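Local coordinates for mannan endo-1,4-beta-mannosidase (Cryptopygus antarcticus, PDB 4OOU), which hydrolyses internal beta-1,4-mannosidic linkages in mannans and related polysaccharides, acting as a secreted, monomeric glycoside hydrolase of family 5 with a TIM-barrel fold, at residues D191-S194 / C195-T198; I218-T221 / I222-S226; F294-R298 / W299-V303; I323-L326 / Y327-A330. All blocks are in the same frame, centred on the assembly; numbering follows the deposited sequence.

How the interactions relate
Interactions 2 and 4 lie on stretches of two or more helical turns in the outer layer of the TIM barrel, in helices 215-232 and 323-332, on opposite sides of the chain's centre; interactions 1 and 3 are irregular turns in loops. Interaction 2 is the most buried and has apolar pairs along the helix and, on another flank, a lysine lying along a tryptophan, whereas interaction 1 lies at the surface and depends on carboxylates, backbone N-H groups and a disulfide. Interactions 3 and 4 are partly buried and meet where Tyr-329 OH bonds Val-296 O and Phe-294 packs on Leu-326. Interactions 1 and 2 touch more simply, through Cys-195 and Tyr-196 against Leu-219.

Interaction 1 (D191-S194 / C195-T198); sequences DQNS and CYDT
Asp-191 and Tyr-196 lie side by side, and carboxylate atom OD1 of Asp-191 sits at the ring's edge, 3.5 Å from Tyr-196 CD2, with the carboxylate and ring planes 71° apart. Asn-193 comes over one face of the same ring, its CG 4.1 Å from Tyr-196 CD2. The backbone closes the turn through one carbonyl: Tyr-196 N donates to Asn-193 O at 2.9 Å, and Asp-197 N adds a weak bond of 3.3 Å to the same Asn-193 O. Behind these contacts stands an Asx turn, in which Asp-191 OD1 accepts from Asn-193 N at 3.0 Å; the carboxylate reaches that N-H because its CG lies anti to the backbone N (chi1 -172°). With an alanine here the Asx turn would be gone, and Asn-193 N would probably be left without this acceptor and the edge of the Tyr-196 ring without its carboxylate neighbour. A weak bond from Asp-191 N to Asp-197 OD2 joins the two ends, while Asp-197 OD1 is held by Ser-199 OG. The turn belongs to the long loop between strand 179-180 and helix 215-232; the disulfide Cys-195 to Cys-262 fastens it to helix 260-267, and Tyr-196 rests on Lys-216 and Leu-219 of helix 215-232.

Interaction 2 (I218-T221 / I222-S226); sequences ILKT and INWIS
Residues 218-221 and 222-226 are successive turns of one alpha-helix, joined by i to i+4 backbone bonds: Asn-223 N to Leu-219 O at 2.9 Å, Trp-224 N to Lys-220 O at 2.9 Å and Ile-225 N to Thr-221 O at 3.1 Å. The one to Lys-220 O is nearly straight, its N-H...O angle being 177°. On the outer flank Lys-220 and Trp-224 run side by side in the same direction. The lysine's methylenes do the touching: CG of Lys-220 approaches Trp-224 NE1 to 3.7 Å, and CE of Lys-220 approaches Trp-224 CZ2 to 3.9 Å. Its CG anti to the backbone N (chi1 -175°) starts the chain on this course, and past CE, NZ makes a salt bridge with Glu-149, a substrate-binding residue. Lys-269 adds a cation-pi contact to Trp-224. One residue on, Thr-221 CG2 lies 3.8 Å from Ile-225 CD1, the two side chains pointing the same way, while Thr-221 OG1 bonds back to Gln-217 O. Asn-223 ND2 is gripped by two carbonyls, Gly-272 O and Lys-269 O. In the barrel's outer layer the helix packs between its neighbours: Leu-219 and Ile-222 meet Leu-263 of helix 260-267, Ile-225 meets helix 149-167, and Ile-222 turns onto Val-240 of strand 238-241.

Interaction 3 (F294-R298 / W299-V303); sequences FKVNR and WAYNV
Arg-298 lays its aliphatic chain across the face of Trp-299: CG of Arg-298 stands 3.7 Å from the centroid of the Trp-299 five-membered ring, 17° off the ring normal, a CH-pi contact. Farther out CD lies 3.9 Å from Trp-299 CZ3, and the guanidinium lies nearly parallel to the indole, the planes 11° apart, with Trp-299 CZ3 over one of its faces. Bends at chi2 and chi3 (the latter -85°) carry the chain over the six-membered ring before turning the guanidinium inward, where NH2 bonds Lys-306 O and NH1 bonds Ser-28 O. Asn-297 reaches the indole differently: its ND2 sits at the ring's edge, 3.5 Å from Trp-299 CD1, with the amide nearly perpendicular to the ring. On the other flank the branches of Val-296 part, CG1 lying 3.6 Å from Tyr-301 CZ and CG2 lying 4.0 Å from Ala-300 CB. Tyr-301 N closes the turn on Arg-298 O at 3.1 Å, while its hydroxyl bonds Asn-291 O. A leucine in place of Arg-298 is likely to leave the carbonyls of Lys-306 and Ser-28 without their mates and the indole without the flat guanidinium lying along it. The turn lies in the loop between strands 277-281 and 308-313: Tyr-301 packs on Met-279 and Leu-308 of these strands, Val-303 on Tyr-277, and Phe-294 on Leu-326 and Ala-330 of helix 323-332.

Interaction 4 (I323-L326 / Y327-A330); sequences IQNL and YKYA
Tyr-327 and Ile-323, one turn apart at the start of a helix, run side by side in the same direction. The main chain ties them first, Tyr-327 N donating to Ile-323 O at 3.0 Å in the carbonyl plane. Outward along the tyrosine, CB passes 3.7 Å from Gln-324 O; CG comes 4.1 Å from Ile-323 O; CD2 draws closer, 3.4 Å from Ile-323 O, which lies at the ring's edge near its plane. CE2 of Tyr-327 then meets the methyl CG2 of Ile-323 at 4.2 Å. At the tip the hydroxyl bonds Gly-41 O, on strand 35-43, which would fix the ring's reach across to the barrel wall. The helix is the middle element of a beta-alpha-beta unit, strand 308-313, helix 323-332, strand 337-340, of the TIM barrel; strand 308-313 carries Glu-312, the probable nucleophile. Tyr-327 also lies on Thr-340 of strand 337-340, and its ring is flanked by Met-360 of helix 353-361. On the outward flank Lys-328 folds back along the helix: its chain, bent at chi3 (-70°), brings CE 3.6 Å from Gln-324 O and 4.1 Å from Asn-325 OD1, while Asn-325 ND2 bonds Glu-321 O and Gln-324 NE2 bonds Tyr-358 O. Tyr-329, its CG anti to the backbone N (chi1 -177°), leads away from this turn, its OH hydrogen-bonded to Val-296 O.

Interaction 1 (D191-S194 / C195-T198)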
loop_
_atom_site.group_PDB
_atom_site.type_symbol
_atom_site.label_atom_id
_atom_site.label_comp_id
_atom_site.label_asym_id
_atom_site.label_seq_id
_atom_site.Cartn_x
_atom_site.Cartn_y
_atom_site.Cartn_z
ATOM N N ASP A 191 7.286 -6.517 -25.463
ATOM C CA ASP A 191 5.906 -6.844 -25.872
ATOM C C ASP A 191 5.349 -5.644 -26.640
ATOM O O ASP A 191 5.538 -4.505 -26.211
ATOM C CB ASP A 191 5.042 -7.129 -24.647
ATOM C CG ASP A 191 3.663 -7.649 -24.993
ATOM O OD1 ASP A 191 2.744 -6.819 -25.214
ATOM O OD2 ASP A 191 3.489 -8.894 -24.992
ATOM N N GLN A 192 4.691 -5.893 -27.775
ATOM C CA GLN A 192 4.135 -4.815 -28.620
ATOM C C GLN A 192 3.335 -3.780 -27.793
ATOM O O GLN A 192 3.496 -2.554 -27.969
ATOM C CB GLN A 192 3.258 -5.406 -29.735
ATOM N N ASN A 193 2.492 -4.299 -26.892
ATOM C CA ASN A 193 1.651 -3.503 -25.984
ATOM C C ASN A 193 2.477 -2.967 -24.813
ATOM O O ASN A 193 3.047 -3.747 -24.051
ATOM C CB ASN A 193 0.518 -4.392 -25.453
ATOM C CG ASN A 193 -0.453 -3.659 -24.536
ATOM O OD1 ASN A 193 -1.513 -4.199 -24.217
ATOM N ND2 ASN A 193 -0.098 -2.457 -24.089
ATOM N N SER A 194 2.521 -1.645 -24.662
ATOM C CA SER A 194 3.514 -1.000 -23.800
ATOM C C SER A 194 3.163 -0.984 -22.300
ATOM O O SER A 194 4.050 -0.725 -21.473
ATOM C CB SER A 194 3.808 0.407 -24.298
ATOM O OG SER A 194 2.733 1.263 -24.000
ATOM N N CYS A 195 1.893 -1.240 -21.961
ATOM C CA CYS A 195 1.538 -1.783 -20.651
ATOM C C CYS A 195 2.342 -3.009 -20.195
ATOM O O CYS A 195 2.454 -3.225 -18.976
ATOM C CB CYS A 195 0.077 -2.234 -20.584
ATOM S SG CYS A 195 -1.128 -0.933 -20.816
ATOM N N TYR A 196 2.818 -3.841 -21.132
ATOM C CA TYR A 196 3.583 -5.056 -20.788
ATOM C C TYR A 196 5.102 -4.934 -21.076
ATOM O O TYR A 196 5.892 -5.686 -20.523
ATOM C CB TYR A 196 2.972 -6.311 -21.456
ATOM C CG TYR A 196 1.451 -6.462 -21.309
ATOM C CD1 TYR A 196 0.792 -6.054 -20.139
ATOM C CD2 TYR A 196 0.665 -6.995 -22.350
ATOM C CE1 TYR A 196 -0.599 -6.168 -20.016
ATOM C CE2 TYR A 196 -0.722 -7.127 -22.230
ATOM C CZ TYR A 196 -1.352 -6.711 -21.056
ATOM O OH TYR A 196 -2.721 -6.823 -20.886
ATOM N N ASP A 197 5.530 -3.990 -21.912
ATOM C CA ASP A 197 6.960 -3.900 -22.244
ATOM C C ASP A 197 7.743 -3.360 -21.058
ATOM O O ASP A 197 7.443 -2.273 -20.590
ATOM C CB ASP A 197 7.194 -2.995 -23.464
ATOM C CG ASP A 197 8.661 -2.961 -23.902
ATOM O OD1 ASP A 197 9.503 -2.331 -23.219
ATOM O OD2 ASP A 197 8.969 -3.562 -24.950
ATOM N N THR A 198 8.744 -4.097 -20.594
ATOM C CA THR A 198 9.500 -3.712 -19.398
ATOM C C THR A 198 11.011 -3.861 -19.646
ATOM O O THR A 198 11.820 -4.149 -18.741
ATOM C CB THR A 198 9.052 -4.544 -18.162
ATOM O OG1 THR A 198 9.248 -5.956 -18.355
ATOM C CG2 THR A 198 7.565 -4.319 -17.844
#

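Interaction 2 (I218-T221 / I222-S226)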
loop_
_atom_site.group_PDB
_atom_site.type_symbol
_atom_site.label_atom_id
_atom_site.label_comp_id
_atom_site.label_asym_id
_atom_site.label_seq_id
_atom_site.Cartn_x
_atom_site.Cartn_y
_atom_site.Cartn_z
ATOM N N ILE A 218 1.240 -10.176 -13.638
ATOM C CA ILE A 218 1.130 -9.199 -12.540
ATOM C C ILE A 218 -0.157 -8.383 -12.634
ATOM O O ILE A 218 -0.937 -8.360 -11.688
ATOM C CB ILE A 218 2.312 -8.204 -12.458
ATOM C CG1 ILE A 218 3.606 -8.929 -12.024
ATOM C CG2 ILE A 218 1.952 -7.071 -11.494
ATOM C CD1 ILE A 218 4.851 -8.080 -12.025
ATOM N N LEU A 219 -0.361 -7.726 -13.776
ATOM C CA LEU A 219 -1.488 -6.794 -13.973
ATOM C C LEU A 219 -2.827 -7.484 -14.018
ATOM O O LEU A 219 -3.816 -6.915 -13.553
ATOM C CB LEU A 219 -1.319 -5.974 -15.274
ATOM C CG LEU A 219 -0.140 -4.997 -15.284
ATOM C CD1 LEU A 219 0.032 -4.379 -16.656
ATOM C CD2 LEU A 219 -0.352 -3.928 -14.222
ATOM N N LYS A 220 -2.858 -8.684 -14.598
ATOM C CA LYS A 220 -4.065 -9.493 -14.623
ATOM C C LYS A 220 -4.411 -9.885 -13.183
ATOM O O LYS A 220 -5.568 -9.803 -12.724
ATOM C CB LYS A 220 -3.824 -10.749 -15.447
ATOM C CG LYS A 220 -5.078 -11.597 -15.624
ATOM C CD LYS A 220 -4.776 -13.087 -15.639
ATOM C CE LYS A 220 -5.868 -13.831 -16.363
ATOM N NZ LYS A 220 -5.490 -15.249 -16.466
ATOM N N THR A 221 -3.388 -10.315 -12.458
ATOM C CA THR A 221 -3.607 -10.737 -11.092
ATOM C C THR A 221 -4.136 -9.587 -10.248
ATOM O O THR A 221 -5.113 -9.759 -9.494
ATOM C CB THR A 221 -2.332 -11.330 -10.509
ATOM O OG1 THR A 221 -1.991 -12.466 -11.288
ATOM C CG2 THR A 221 -2.528 -11.749 -9.083
ATOM N N ILE A 222 -3.549 -8.402 -10.392
ATOM C CA ILE A 222 -4.029 -7.315 -9.552
ATOM C C ILE A 222 -5.404 -6.803 -10.046
ATOM O O ILE A 222 -6.265 -6.469 -9.239
ATOM C CB ILE A 222 -2.933 -6.257 -9.066
ATOM C CG1 ILE A 222 -3.483 -4.838 -9.038
ATOM C CG2 ILE A 222 -1.559 -6.294 -9.776
ATOM C CD1 ILE A 222 -3.184 -4.071 -10.282
ATOM N N ASN A 223 -5.640 -6.847 -11.347
ATOM C CA ASN A 223 -6.962 -6.518 -11.907
ATOM C C ASN A 223 -8.073 -7.381 -11.303
ATOM O O ASN A 223 -9.038 -6.851 -10.728
ATOM C CB ASN A 223 -6.935 -6.657 -13.441
ATOM C CG ASN A 223 -8.266 -6.313 -14.106
ATOM O OD1 ASN A 223 -8.783 -7.107 -14.906
ATOM N ND2 ASN A 223 -8.817 -5.121 -13.795
ATOM N N TRP A 224 -7.902 -8.700 -11.378
ATOM C CA TRP A 224 -8.904 -9.602 -10.830
ATOM C C TRP A 224 -9.124 -9.329 -9.357
ATOM O O TRP A 224 -10.266 -9.350 -8.886
ATOM C CB TRP A 224 -8.515 -11.063 -10.995
ATOM C CG TRP A 224 -8.683 -11.585 -12.366
ATOM C CD1 TRP A 224 -8.420 -10.930 -13.513
ATOM C CD2 TRP A 224 -9.116 -12.901 -12.743
ATOM N NE1 TRP A 224 -8.657 -11.736 -14.586
ATOM C CE2 TRP A 224 -9.083 -12.957 -14.149
ATOM C CE3 TRP A 224 -9.527 -14.041 -12.028
ATOM C CZ2 TRP A 224 -9.450 -14.107 -14.876
ATOM C CZ3 TRP A 224 -9.903 -15.193 -12.752
ATOM C CH2 TRP A 224 -9.853 -15.211 -14.163
ATOM N N ILE A 225 -8.036 -9.087 -8.618
ATOM C CA ILE A 225 -8.166 -8.924 -7.181
ATOM C C ILE A 225 -8.907 -7.643 -6.790
ATOM O O ILE A 225 -9.812 -7.683 -5.947
ATOM C CB ILE A 225 -6.815 -9.032 -6.484
ATOM C CG1 ILE A 225 -6.287 -10.463 -6.607
ATOM C CG2 ILE A 225 -6.949 -8.699 -5.005
ATOM C CD1 ILE A 225 -4.825 -10.598 -6.221
ATOM N N SER A 226 -8.541 -6.520 -7.417
ATOM C CA SER A 226 -9.253 -5.248 -7.230
ATOM C C SER A 226 -10.721 -5.399 -7.603
ATOM O O SER A 226 -11.626 -4.887 -6.919
ATOM C CB SER A 226 -8.643 -4.174 -8.115
ATOM O OG SER A 226 -9.312 -2.940 -7.977
#

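Interaction 3 (F294-R298 / W299-V303)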
loop_
_atom_site.group_PDB
_atom_site.type_symbol
_atom_site.label_atom_id
_atom_site.label_comp_id
_atom_site.label_asym_id
_atom_site.label_seq_id
_atom_site.Cartn_x
_atom_site.Cartn_y
_atom_site.Cartn_z
ATOM N N PHE A 294 11.126 13.306 -4.117
ATOM C CA PHE A 294 11.666 14.424 -3.342
ATOM C C PHE A 294 12.612 15.246 -4.200
ATOM O O PHE A 294 13.093 16.280 -3.752
ATOM C CB PHE A 294 12.355 13.969 -2.042
ATOM C CG PHE A 294 11.402 13.421 -1.016
ATOM C CD1 PHE A 294 10.534 14.258 -0.347
ATOM C CD2 PHE A 294 11.348 12.048 -0.738
ATOM C CE1 PHE A 294 9.620 13.741 0.587
ATOM C CE2 PHE A 294 10.440 11.526 0.185
ATOM C CZ PHE A 294 9.571 12.375 0.854
ATOM N N LYS A 295 12.837 14.822 -5.445
ATOM C CA LYS A 295 13.518 15.674 -6.434
ATOM C C LYS A 295 12.557 16.584 -7.189
ATOM O O LYS A 295 12.979 17.531 -7.815
ATOM C CB LYS A 295 14.311 14.830 -7.438
ATOM C CG LYS A 295 15.704 14.472 -6.967
ATOM C CD LYS A 295 16.613 15.704 -7.013
ATOM C CE LYS A 295 18.093 15.368 -7.169
ATOM N NZ LYS A 295 18.398 14.865 -8.537
ATOM N N VAL A 296 11.262 16.335 -7.090
ATOM C CA VAL A 296 10.358 16.778 -8.125
ATOM C C VAL A 296 8.963 17.159 -7.547
ATOM O O VAL A 296 8.808 17.268 -6.341
ATOM C CB VAL A 296 10.355 15.648 -9.177
ATOM C CG1 VAL A 296 9.120 14.759 -9.080
ATOM C CG2 VAL A 296 10.552 16.204 -10.570
ATOM N N ASN A 297 7.993 17.424 -8.409
ATOM C CA ASN A 297 6.596 17.693 -8.030
ATOM C C ASN A 297 5.760 16.447 -8.161
ATOM O O ASN A 297 6.008 15.662 -9.058
ATOM C CB ASN A 297 5.969 18.605 -9.091
ATOM C CG ASN A 297 5.859 20.032 -8.676
ATOM O OD1 ASN A 297 6.230 20.421 -7.569
ATOM N ND2 ASN A 297 5.335 20.840 -9.579
ATOM N N ARG A 298 4.680 16.310 -7.414
ATOM C CA ARG A 298 3.689 15.290 -7.803
ATOM C C ARG A 298 3.102 15.584 -9.186
ATOM O O ARG A 298 2.671 14.690 -9.909
ATOM C CB ARG A 298 2.516 15.214 -6.839
ATOM C CG ARG A 298 1.382 16.106 -7.298
ATOM C CD ARG A 298 0.036 15.593 -6.913
ATOM N NE ARG A 298 -0.468 14.650 -7.860
ATOM C CZ ARG A 298 -1.694 14.174 -7.750
ATOM N NH1 ARG A 298 -2.449 14.599 -6.771
ATOM N NH2 ARG A 298 -2.168 13.272 -8.601
ATOM N N TRP A 299 3.028 16.856 -9.525
ATOM C CA TRP A 299 2.363 17.299 -10.741
ATOM C C TRP A 299 3.210 16.885 -11.923
ATOM O O TRP A 299 2.690 16.515 -12.981
ATOM C CB TRP A 299 2.192 18.806 -10.697
ATOM C CG TRP A 299 1.560 19.290 -9.384
ATOM C CD1 TRP A 299 2.166 20.006 -8.396
ATOM C CD2 TRP A 299 0.226 19.032 -8.926
ATOM N NE1 TRP A 299 1.300 20.230 -7.371
ATOM C CE2 TRP A 299 0.093 19.652 -7.673
ATOM C CE3 TRP A 299 -0.868 18.352 -9.462
ATOM C CZ2 TRP A 299 -1.087 19.603 -6.936
ATOM C CZ3 TRP A 299 -2.061 18.316 -8.729
ATOM C CH2 TRP A 299 -2.156 18.933 -7.475
ATOM N N ALA A 300 4.528 16.922 -11.709
ATOM C CA ALA A 300 5.489 16.437 -12.684
ATOM C C ALA A 300 5.126 15.039 -13.156
ATOM O O ALA A 300 5.377 14.696 -14.305
ATOM C CB ALA A 300 6.904 16.445 -12.100
ATOM N N TYR A 301 4.535 14.207 -12.297
ATOM C CA TYR A 301 4.265 12.842 -12.733
ATOM C C TYR A 301 3.029 12.776 -13.656
ATOM O O TYR A 301 2.715 11.725 -14.194
ATOM C CB TYR A 301 4.180 11.881 -11.549
ATOM C CG TYR A 301 5.495 11.710 -10.829
ATOM C CD1 TYR A 301 6.601 11.212 -11.470
ATOM C CD2 TYR A 301 5.629 12.062 -9.510
ATOM C CE1 TYR A 301 7.821 11.069 -10.829
ATOM C CE2 TYR A 301 6.841 11.914 -8.851
ATOM C CZ TYR A 301 7.947 11.420 -9.528
ATOM O OH TYR A 301 9.155 11.275 -8.845
ATOM N N ASN A 302 2.388 13.922 -13.878
ATOM C CA ASN A 302 1.214 14.036 -14.756
ATOM C C ASN A 302 0.262 12.884 -14.476
ATOM O O ASN A 302 0.026 12.030 -15.318
ATOM C CB ASN A 302 1.610 14.105 -16.238
ATOM C CG ASN A 302 0.418 14.448 -17.162
ATOM O OD1 ASN A 302 0.458 14.226 -18.376
ATOM N ND2 ASN A 302 -0.645 14.977 -16.586
ATOM N N VAL A 303 -0.239 12.842 -13.253
ATOM C CA VAL A 303 -1.006 11.678 -12.800
ATOM C C VAL A 303 -2.189 12.117 -11.877
ATOM O O VAL A 303 -2.628 11.402 -10.971
ATOM C CB VAL A 303 -0.002 10.702 -12.180
ATOM C CG1 VAL A 303 0.147 10.892 -10.671
ATOM C CG2 VAL A 303 -0.336 9.298 -12.562
#

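Interaction 4 (I323-L326 / Y327-A330)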
loop_
_atom_site.group_PDB
_atom_site.type_symbol
_atom_site.label_atom_id
_atom_site.label_comp_id
_atom_site.label_asym_id
_atom_site.label_seq_id
_atom_site.Cartn_x
_atom_site.Cartn_y
_atom_site.Cartn_z
ATOM N N ILE A 323 14.193 14.282 8.270
ATOM C CA ILE A 323 12.807 13.770 8.276
ATOM C C ILE A 323 11.751 14.818 8.158
ATOM O O ILE A 323 10.835 14.642 7.384
ATOM C CB ILE A 323 12.379 13.083 9.571
ATOM C CG1 ILE A 323 13.480 13.228 10.605
ATOM C CG2 ILE A 323 11.846 11.649 9.300
ATOM C CD1 ILE A 323 12.968 13.019 11.999
ATOM N N GLN A 324 11.834 15.884 8.948
ATOM C CA GLN A 324 10.718 16.835 8.961
ATOM C C GLN A 324 10.597 17.600 7.649
ATOM O O GLN A 324 9.498 17.905 7.225
ATOM C CB GLN A 324 10.793 17.823 10.137
ATOM C CG GLN A 324 10.572 17.209 11.509
ATOM C CD GLN A 324 10.230 18.245 12.556
ATOM O OE1 GLN A 324 10.631 19.416 12.465
ATOM N NE2 GLN A 324 9.469 17.825 13.557
ATOM N N ASN A 325 11.715 17.939 7.013
ATOM C CA ASN A 325 11.625 18.684 5.766
ATOM C C ASN A 325 11.088 17.785 4.668
ATOM O O ASN A 325 10.448 18.251 3.717
ATOM C CB ASN A 325 12.979 19.277 5.409
ATOM C CG ASN A 325 13.551 20.098 6.544
ATOM O OD1 ASN A 325 12.853 20.924 7.150
ATOM N ND2 ASN A 325 14.796 19.835 6.881
ATOM N N LEU A 326 11.358 16.493 4.825
ATOM C CA LEU A 326 10.819 15.439 3.970
ATOM C C LEU A 326 9.289 15.398 4.087
ATOM O O LEU A 326 8.588 15.474 3.086
ATOM C CB LEU A 326 11.453 14.080 4.353
ATOM C CG LEU A 326 12.589 13.528 3.466
ATOM C CD1 LEU A 326 13.107 14.585 2.507
ATOM C CD2 LEU A 326 13.756 12.898 4.214
ATOM N N TYR A 327 8.781 15.302 5.311
ATOM C CA TYR A 327 7.348 15.318 5.525
ATOM C C TYR A 327 6.769 16.580 4.901
ATOM O O TYR A 327 5.785 16.516 4.123
ATOM C CB TYR A 327 6.986 15.228 7.013
ATOM C CG TYR A 327 6.836 13.805 7.541
ATOM C CD1 TYR A 327 5.647 13.115 7.363
ATOM C CD2 TYR A 327 7.868 13.165 8.233
ATOM C CE1 TYR A 327 5.484 11.829 7.821
ATOM C CE2 TYR A 327 7.710 11.867 8.681
ATOM C CZ TYR A 327 6.505 11.209 8.471
ATOM O OH TYR A 327 6.284 9.921 8.917
ATOM N N LYS A 328 7.405 17.706 5.223
ATOM C CA LYS A 328 7.013 19.017 4.709
ATOM C C LYS A 328 7.140 19.163 3.191
ATOM O O LYS A 328 6.303 19.819 2.573
ATOM C CB LYS A 328 7.764 20.148 5.431
ATOM C CG LYS A 328 6.942 20.757 6.571
ATOM C CD LYS A 328 7.673 21.878 7.300
ATOM C CE LYS A 328 8.843 21.341 8.111
ATOM N NZ LYS A 328 9.246 22.298 9.175
ATOM N N TYR A 329 8.154 18.547 2.595
ATOM C CA TYR A 329 8.337 18.613 1.160
ATOM C C TYR A 329 7.156 17.936 0.488
ATOM O O TYR A 329 6.553 18.491 -0.398
ATOM C CB TYR A 329 9.663 17.946 0.735
ATOM C CG TYR A 329 9.959 18.044 -0.766
ATOM C CD1 TYR A 329 9.249 17.290 -1.694
ATOM C CD2 TYR A 329 10.946 18.912 -1.247
ATOM C CE1 TYR A 329 9.526 17.380 -3.065
ATOM C CE2 TYR A 329 11.227 19.006 -2.603
ATOM C CZ TYR A 329 10.516 18.247 -3.516
ATOM O OH TYR A 329 10.788 18.359 -4.872
ATOM N N ALA A 330 6.824 16.744 0.938
ATOM C CA ALA A 330 5.721 15.989 0.388
ATOM C C ALA A 330 4.381 16.738 0.495
ATOM O O ALA A 330 3.595 16.772 -0.463
ATOM C CB ALA A 330 5.635 14.642 1.077
#